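Long-range contacts in 5' nucleotidase family protein (Staphylococcus aureus subsp. aureus, PDB 4Q7F), which belongs to the 5'-nucleotidase family, pairing a metal-binding calcineurin-like phosphoesterase domain with the C-terminal domain characteristic of that family: residues 401-405 and 437-442; 431-435 and 476-480. One frame throughout, in Å; residues are numbered along the deposited sequence.

Contact 1 of 2, residues 401-405 and 437-442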
loop_
_atom_site.group_PDB
_atom_site.type_symbol
_atom_site.label_atom_id
_atom_site.label_comp_id
_atom_site.label_asym_id
_atom_site.label_seq_id
_atom_site.Cartn_x
_atom_site.Cartn_y
_atom_site.Cartn_z
ATOM N N LYS A 401 -17.599 10.709 17.470
ATOM C CA LYS A 401 -18.724 10.100 16.774
ATOM C C LYS A 401 -18.517 10.117 15.265
ATOM O O LYS A 401 -18.922 9.188 14.598
ATOM C CB LYS A 401 -20.046 10.775 17.123
ATOM C CG LYS A 401 -21.236 10.172 16.392
ATOM C CD LYS A 401 -22.540 10.741 16.939
ATOM C CE LYS A 401 -23.748 10.183 16.216
ATOM N NZ LYS A 401 -23.834 10.643 14.811
ATOM N N GLU A 402 -17.949 11.190 14.727
ATOM C CA GLU A 402 -17.699 11.284 13.291
ATOM C C GLU A 402 -16.747 10.187 12.827
ATOM O O GLU A 402 -16.870 9.661 11.728
ATOM C CB GLU A 402 -17.077 12.636 12.923
ATOM C CG GLU A 402 -18.035 13.785 12.995
ATOM C CD GLU A 402 -17.385 15.098 12.600
ATOM O OE1 GLU A 402 -16.277 15.088 12.022
ATOM O OE2 GLU A 402 -17.989 16.134 12.889
ATOM N N ALA A 403 -15.773 9.870 13.667
ATOM C CA ALA A 403 -14.811 8.827 13.335
ATOM C C ALA A 403 -15.531 7.474 13.374
ATOM O O ALA A 403 -15.381 6.694 12.481
ATOM C CB ALA A 403 -13.650 8.838 14.309
ATOM N N ILE A 404 -16.381 7.232 14.373
ATOM C CA ILE A 404 -17.066 5.927 14.432
ATOM C C ILE A 404 -18.055 5.833 13.261
ATOM O O ILE A 404 -18.265 4.759 12.735
ATOM C CB ILE A 404 -17.745 5.656 15.794
ATOM C CG1 ILE A 404 -16.708 5.677 16.917
ATOM C CG2 ILE A 404 -18.392 4.285 15.802
ATOM C CD1 ILE A 404 -17.282 5.647 18.327
ATOM N N GLU A 405 -18.650 6.953 12.846
ATOM C CA GLU A 405 -19.572 6.931 11.708
ATOM C C GLU A 405 -18.788 6.600 10.407
ATOM O O GLU A 405 -19.305 5.947 9.501
ATOM C CB GLU A 405 -20.289 8.269 11.571
ATOM C CG GLU A 405 -21.293 8.590 12.682
ATOM C CD GLU A 405 -22.586 7.794 12.603
ATOM O OE1 GLU A 405 -22.690 6.926 11.730
ATOM O OE2 GLU A 405 -23.538 8.023 13.432
ATOM N N TYR A 437 -13.042 0.071 17.887
ATOM C CA TYR A 437 -12.696 0.964 18.985
ATOM C C TYR A 437 -12.766 0.323 20.356
ATOM O O TYR A 437 -13.591 -0.543 20.619
ATOM C CB TYR A 437 -13.633 2.192 18.980
ATOM C CG TYR A 437 -13.573 2.993 17.700
ATOM C CD1 TYR A 437 -14.238 2.565 16.557
ATOM C CD2 TYR A 437 -12.888 4.213 17.649
ATOM C CE1 TYR A 437 -14.189 3.297 15.378
ATOM C CE2 TYR A 437 -12.819 4.940 16.474
ATOM C CZ TYR A 437 -13.469 4.478 15.350
ATOM O OH TYR A 437 -13.416 5.214 14.222
ATOM N N GLY A 438 -11.888 0.779 21.229
ATOM C CA GLY A 438 -11.846 0.326 22.619
ATOM C C GLY A 438 -11.982 1.498 23.578
ATOM O O GLY A 438 -11.518 2.630 23.306
ATOM N N GLY A 439 -12.620 1.242 24.718
ATOM C CA GLY A 439 -12.792 2.272 25.702
ATOM C C GLY A 439 -14.116 2.968 25.538
ATOM O O GLY A 439 -14.535 3.690 26.431
ATOM N N VAL A 440 -14.766 2.743 24.395
ATOM C CA VAL A 440 -16.061 3.318 24.111
ATOM C C VAL A 440 -16.950 2.203 23.589
ATOM O O VAL A 440 -16.518 1.410 22.756
ATOM C CB VAL A 440 -15.979 4.477 23.080
ATOM C CG1 VAL A 440 -15.362 4.038 21.770
ATOM C CG2 VAL A 440 -17.338 5.088 22.812
ATOM N N SER A 441 -18.169 2.114 24.123
ATOM C CA SER A 441 -19.141 1.144 23.679
ATOM C C SER A 441 -20.121 1.882 22.775
ATOM O O SER A 441 -20.362 3.078 22.961
ATOM C CB SER A 441 -19.858 0.458 24.857
ATOM O OG SER A 441 -20.634 1.372 25.570
ATOM N N TYR A 442 -20.685 1.160 21.814
ATOM C CA TYR A 442 -21.570 1.746 20.794
ATOM C C TYR A 442 -22.348 0.697 20.018
ATOM O O TYR A 442 -22.035 -0.492 20.025
ATOM C CB TYR A 442 -20.744 2.597 19.812
ATOM C CG TYR A 442 -19.556 1.864 19.203
ATOM C CD1 TYR A 442 -18.367 1.711 19.917
ATOM C CD2 TYR A 442 -19.603 1.347 17.901
ATOM C CE1 TYR A 442 -17.274 1.036 19.366
ATOM C CE2 TYR A 442 -18.514 0.678 17.354
ATOM C CZ TYR A 442 -17.348 0.528 18.090
ATOM O OH TYR A 442 -16.255 -0.139 17.538
#
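Ile404, on helix 397-408, pushes its two branches against two different tyrosine rings, Tyr437 and Tyr442. From CB, which carries both branches, one branch is the ethyl arm: CG1 stands anti to the carbonyl carbon (chi1 -60°) and sits almost over the middle of the Tyr437 ring, 3.7 Å from its centroid and 10° off the normal, a CH-pi contact. At the tip of this arm, chi2 near 180° carries CD1 up and away from the ring plane, to 4.3 Å from Val440 CG1, its methyl partner in the turn. The other branch, CG2, lies over a face of Tyr442, 4.2 Å from the ring centroid, and is nearest to CD2 at 3.8 Å. One isoleucine thus packs against residues both before and after the turn at Gly439, where the chain leaves edge strand 435-438 of the five-stranded mixed sheet and enters strand 441-445 of a second, four-stranded sheet. Helix 397-408 of this C-terminal 5'-nucleotidase domain packs across that junction, and Met457 of strand 454-459 adds to the apolar surround of Ile404. The hydroxyl of Tyr442 is tied back to the start of the turn, accepting the backbone N-H of Tyr437 at 3.2 Å in a nearly straight bond, and it lies in the plane of the Tyr437 ring at its edge. The Tyr442 ring also meets that of Phe523, from strand 522-526 of the same four-stranded sheet, with the two planes nearly parallel. Ala403 meets the far end of Tyr437, its CB 3.6 Å from OH; the carbonyl Ala403 O is 3.0 Å from the same OH, which is hydrogen-bonded to Ser407 OG one helical turn further on.

Contact 2 of 2, residues 431-435 and 476-480. With 3D1 ((2R,3S,5R)-5-(6-amino-9H-purin-9-yl)-tetrahydro-2-(hydroxymethyl)furan-3-ol), chain D.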
loop_
_atom_site.group_PDB
_atom_site.type_symbol
_atom_site.label_atom_id
_atom_site.label_comp_id
_atom_site.label_asym_id
_atom_site.label_seq_id
_atom_site.Cartn_x
_atom_site.Cartn_y
_atom_site.Cartn_z
ATOM N N HIS A 431 -10.472 -3.057 3.572
ATOM C CA HIS A 431 -10.900 -3.482 4.909
ATOM C C HIS A 431 -10.094 -2.780 5.992
ATOM O O HIS A 431 -10.564 -2.614 7.123
ATOM C CB HIS A 431 -10.771 -4.996 5.102
ATOM C CG HIS A 431 -11.469 -5.806 4.058
ATOM N ND1 HIS A 431 -12.833 -6.007 4.058
ATOM C CD2 HIS A 431 -10.989 -6.480 2.985
ATOM C CE1 HIS A 431 -13.163 -6.759 3.025
ATOM N NE2 HIS A 431 -12.061 -7.059 2.359
ATOM N N PHE A 432 -8.875 -2.405 5.639
ATOM C CA PHE A 432 -7.994 -1.701 6.543
ATOM C C PHE A 432 -8.490 -0.282 6.891
ATOM O O PHE A 432 -7.876 0.402 7.696
ATOM C CB PHE A 432 -6.571 -1.655 5.983
ATOM C CG PHE A 432 -6.480 -1.208 4.543
ATOM C CD1 PHE A 432 -6.761 0.100 4.177
ATOM C CD2 PHE A 432 -6.048 -2.097 3.554
ATOM C CE1 PHE A 432 -6.664 0.512 2.856
ATOM C CE2 PHE A 432 -5.933 -1.687 2.227
ATOM C CZ PHE A 432 -6.238 -0.374 1.879
ATOM N N ASN A 433 -9.592 0.141 6.276
ATOM C CA ASN A 433 -10.190 1.432 6.567
ATOM C C ASN A 433 -11.352 1.320 7.535
ATOM O O ASN A 433 -12.061 2.283 7.722
ATOM C CB ASN A 433 -10.598 2.186 5.301
ATOM C CG ASN A 433 -9.413 2.806 4.591
ATOM O OD1 ASN A 433 -8.322 2.928 5.159
ATOM N ND2 ASN A 433 -9.614 3.201 3.347
ATOM N N TYR A 434 -11.552 0.132 8.110
ATOM C CA TYR A 434 -12.548 -0.079 9.147
ATOM C C TYR A 434 -11.850 -0.189 10.490
ATOM O O TYR A 434 -10.959 -1.010 10.659
ATOM C CB TYR A 434 -13.342 -1.360 8.909
ATOM C CG TYR A 434 -14.294 -1.685 10.064
ATOM C CD1 TYR A 434 -15.403 -0.904 10.313
ATOM C CD2 TYR A 434 -14.080 -2.794 10.871
ATOM C CE1 TYR A 434 -16.252 -1.199 11.357
ATOM C CE2 TYR A 434 -14.934 -3.113 11.902
ATOM C CZ TYR A 434 -16.016 -2.312 12.150
ATOM O OH TYR A 434 -16.869 -2.677 13.169
ATOM N N ASP A 435 -12.291 0.581 11.470
ATOM C CA ASP A 435 -11.643 0.533 12.791
ATOM C C ASP A 435 -12.560 -0.020 13.822
ATOM O O ASP A 435 -13.800 0.198 13.779
ATOM C CB ASP A 435 -11.156 1.919 13.245
ATOM C CG ASP A 435 -9.913 2.398 12.510
ATOM O OD1 ASP A 435 -9.123 1.562 12.038
ATOM O OD2 ASP A 435 -9.682 3.637 12.455
ATOM N N ASN A 476 -0.365 6.527 13.211
ATOM C CA ASN A 476 0.069 7.739 12.505
ATOM C C ASN A 476 -0.628 7.943 11.166
ATOM O O ASN A 476 -0.811 9.091 10.722
ATOM C CB ASN A 476 1.571 7.773 12.303
ATOM C CG ASN A 476 2.048 6.735 11.339
ATOM O OD1 ASN A 476 2.044 5.547 11.642
ATOM N ND2 ASN A 476 2.483 7.174 10.177
ATOM N N TYR A 477 -1.028 6.836 10.548
ATOM C CA TYR A 477 -1.742 6.863 9.260
ATOM C C TYR A 477 -3.052 7.585 9.487
ATOM O O TYR A 477 -3.379 8.544 8.788
ATOM C CB TYR A 477 -1.996 5.420 8.781
ATOM C CG TYR A 477 -2.643 5.255 7.433
ATOM C CD1 TYR A 477 -1.878 5.309 6.270
ATOM C CD2 TYR A 477 -3.998 4.976 7.322
ATOM C CE1 TYR A 477 -2.450 5.141 5.030
ATOM C CE2 TYR A 477 -4.594 4.791 6.080
ATOM C CZ TYR A 477 -3.805 4.871 4.937
ATOM O OH TYR A 477 -4.360 4.675 3.705
ATOM N N ARG A 478 -3.808 7.114 10.472
ATOM C CA ARG A 478 -5.062 7.773 10.817
ATOM C C ARG A 478 -4.882 9.241 11.237
ATOM O O ARG A 478 -5.691 10.078 10.856
ATOM C CB ARG A 478 -5.760 7.026 11.930
ATOM C CG ARG A 478 -6.376 5.735 11.492
ATOM C CD ARG A 478 -7.661 5.946 10.708
ATOM N NE ARG A 478 -8.241 4.638 10.449
ATOM C CZ ARG A 478 -8.060 3.905 9.356
ATOM N NH1 ARG A 478 -7.344 4.342 8.311
ATOM N NH2 ARG A 478 -8.616 2.713 9.309
ATOM N N ALA A 479 -3.837 9.539 12.023
ATOM C CA ALA A 479 -3.570 10.886 12.519
ATOM C C ALA A 479 -3.503 11.964 11.439
ATOM O O ALA A 479 -3.915 13.108 11.690
ATOM C CB ALA A 479 -2.306 10.911 13.384
ATOM N N VAL A 480 -2.998 11.625 10.253
ATOM C CA VAL A 480 -2.955 12.583 9.151
ATOM C C VAL A 480 -4.128 12.414 8.161
ATOM O O VAL A 480 -4.113 12.975 7.072
ATOM C CB VAL A 480 -1.604 12.536 8.400
ATOM C CG1 VAL A 480 -0.485 12.996 9.341
ATOM C CG2 VAL A 480 -1.331 11.155 7.868
HETATM O "O5'" 3D1 D . -4.187 4.318 -0.318
HETATM C "C5'" 3D1 D . -3.704 3.933 0.966
HETATM C "C4'" 3D1 D . -2.312 3.335 0.858
HETATM O "O4'" 3D1 D . -1.811 3.236 2.183
HETATM C "C1'" 3D1 D . -1.681 1.873 2.601
HETATM N N9 3D1 D . -2.168 1.742 4.002
HETATM C C4 3D1 D . -1.382 1.992 5.039
HETATM N N3 3D1 D . -0.092 2.381 5.160
HETATM C C2 3D1 D . 0.454 2.562 6.377
HETATM N N1 3D1 D . -0.242 2.381 7.532
HETATM C C6 3D1 D . -1.538 1.995 7.548
HETATM N N6 3D1 D . -2.198 1.830 8.727
HETATM C C5 3D1 D . -2.204 1.788 6.244
HETATM N N7 3D1 D . -3.427 1.416 5.812
HETATM C C8 3D1 D . -3.404 1.402 4.455
HETATM C "C2'" 3D1 D . -2.389 1.027 1.552
HETATM C "C3'" 3D1 D . -2.242 1.909 0.325
HETATM O "O3'" 3D1 D . -0.947 1.663 -0.261
HETATM O O HOH W 1 -5.762 1.868 7.133
HETATM O O HOH W 2 -6.735 3.906 2.960
#
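Arg478 NH2 is held between two acceptors of the 431-435 loop, Phe432 O at 2.9 Å and Asp435 OD1 at 3.0 Å. The bond to Phe432 O runs in the carbonyl plane on a lone pair, whereas OD1 is met from above its carboxylate plane. The contact lies beside the 3D1 pocket of the C-terminal domain, to which Phe432 and Tyr477 belong, and sets a 3-10 turn at 431-433 against the short helix 476-479. Arg478 NE completes a side-on, two-nitrogen salt bridge, reaching Asp435 OD2 at 2.7 Å along an almost straight path (174°) lying in the guanidinium plane; the carboxylate and guanidinium planes are nonetheless turned 39° apart. A bend at chi2 (-76°) brings the arginine chain round to this position. The charge of the buried Arg478 is met by a carboxylate and a carbonyl, with Gly482 O as a further, weak partner of NH1. Next to this polar web, two aromatic side chains receive 3D1. The purine lies flat over one face of Tyr477, with C5 3.4 Å above the centre of the ring. To a face of Phe432 it turns its C8 edge, roughly at right angles (T-shaped), CD1 being 3.6 Å from C8; the same residue gives its ring to 3D1 and its carbonyl to Arg478. Asn433 joins the two segments through water 2, which donates to Asn433 OD1 at 2.9 Å and is 2.6 Å from Tyr477 OH; the water oxygen lies near the plane of the Tyr477 ring, at its edge.

In the fold
Contacts 1 and 2 lie 14 Å apart, centre to centre, in the same C-terminal domain, and their segments alternate along the chain. They share strand 435-438: Asp435 belongs to contact 2 and Tyr437, two residues on toward the Gly439 turn, to contact 1. Ser407 of helix 397-408, already the partner of Tyr437 OH, also makes a weak hydrogen bond with the backbone N of Asp435. Contact 2 lines the 3D1 pocket, and the side chains of Phe432 and Tyr477 are each about 9 Å from a metal ion, manganese and magnesium respectively. Contact 1 is set farther back, the Tyr437 side chain being about 13 Å from 3D1.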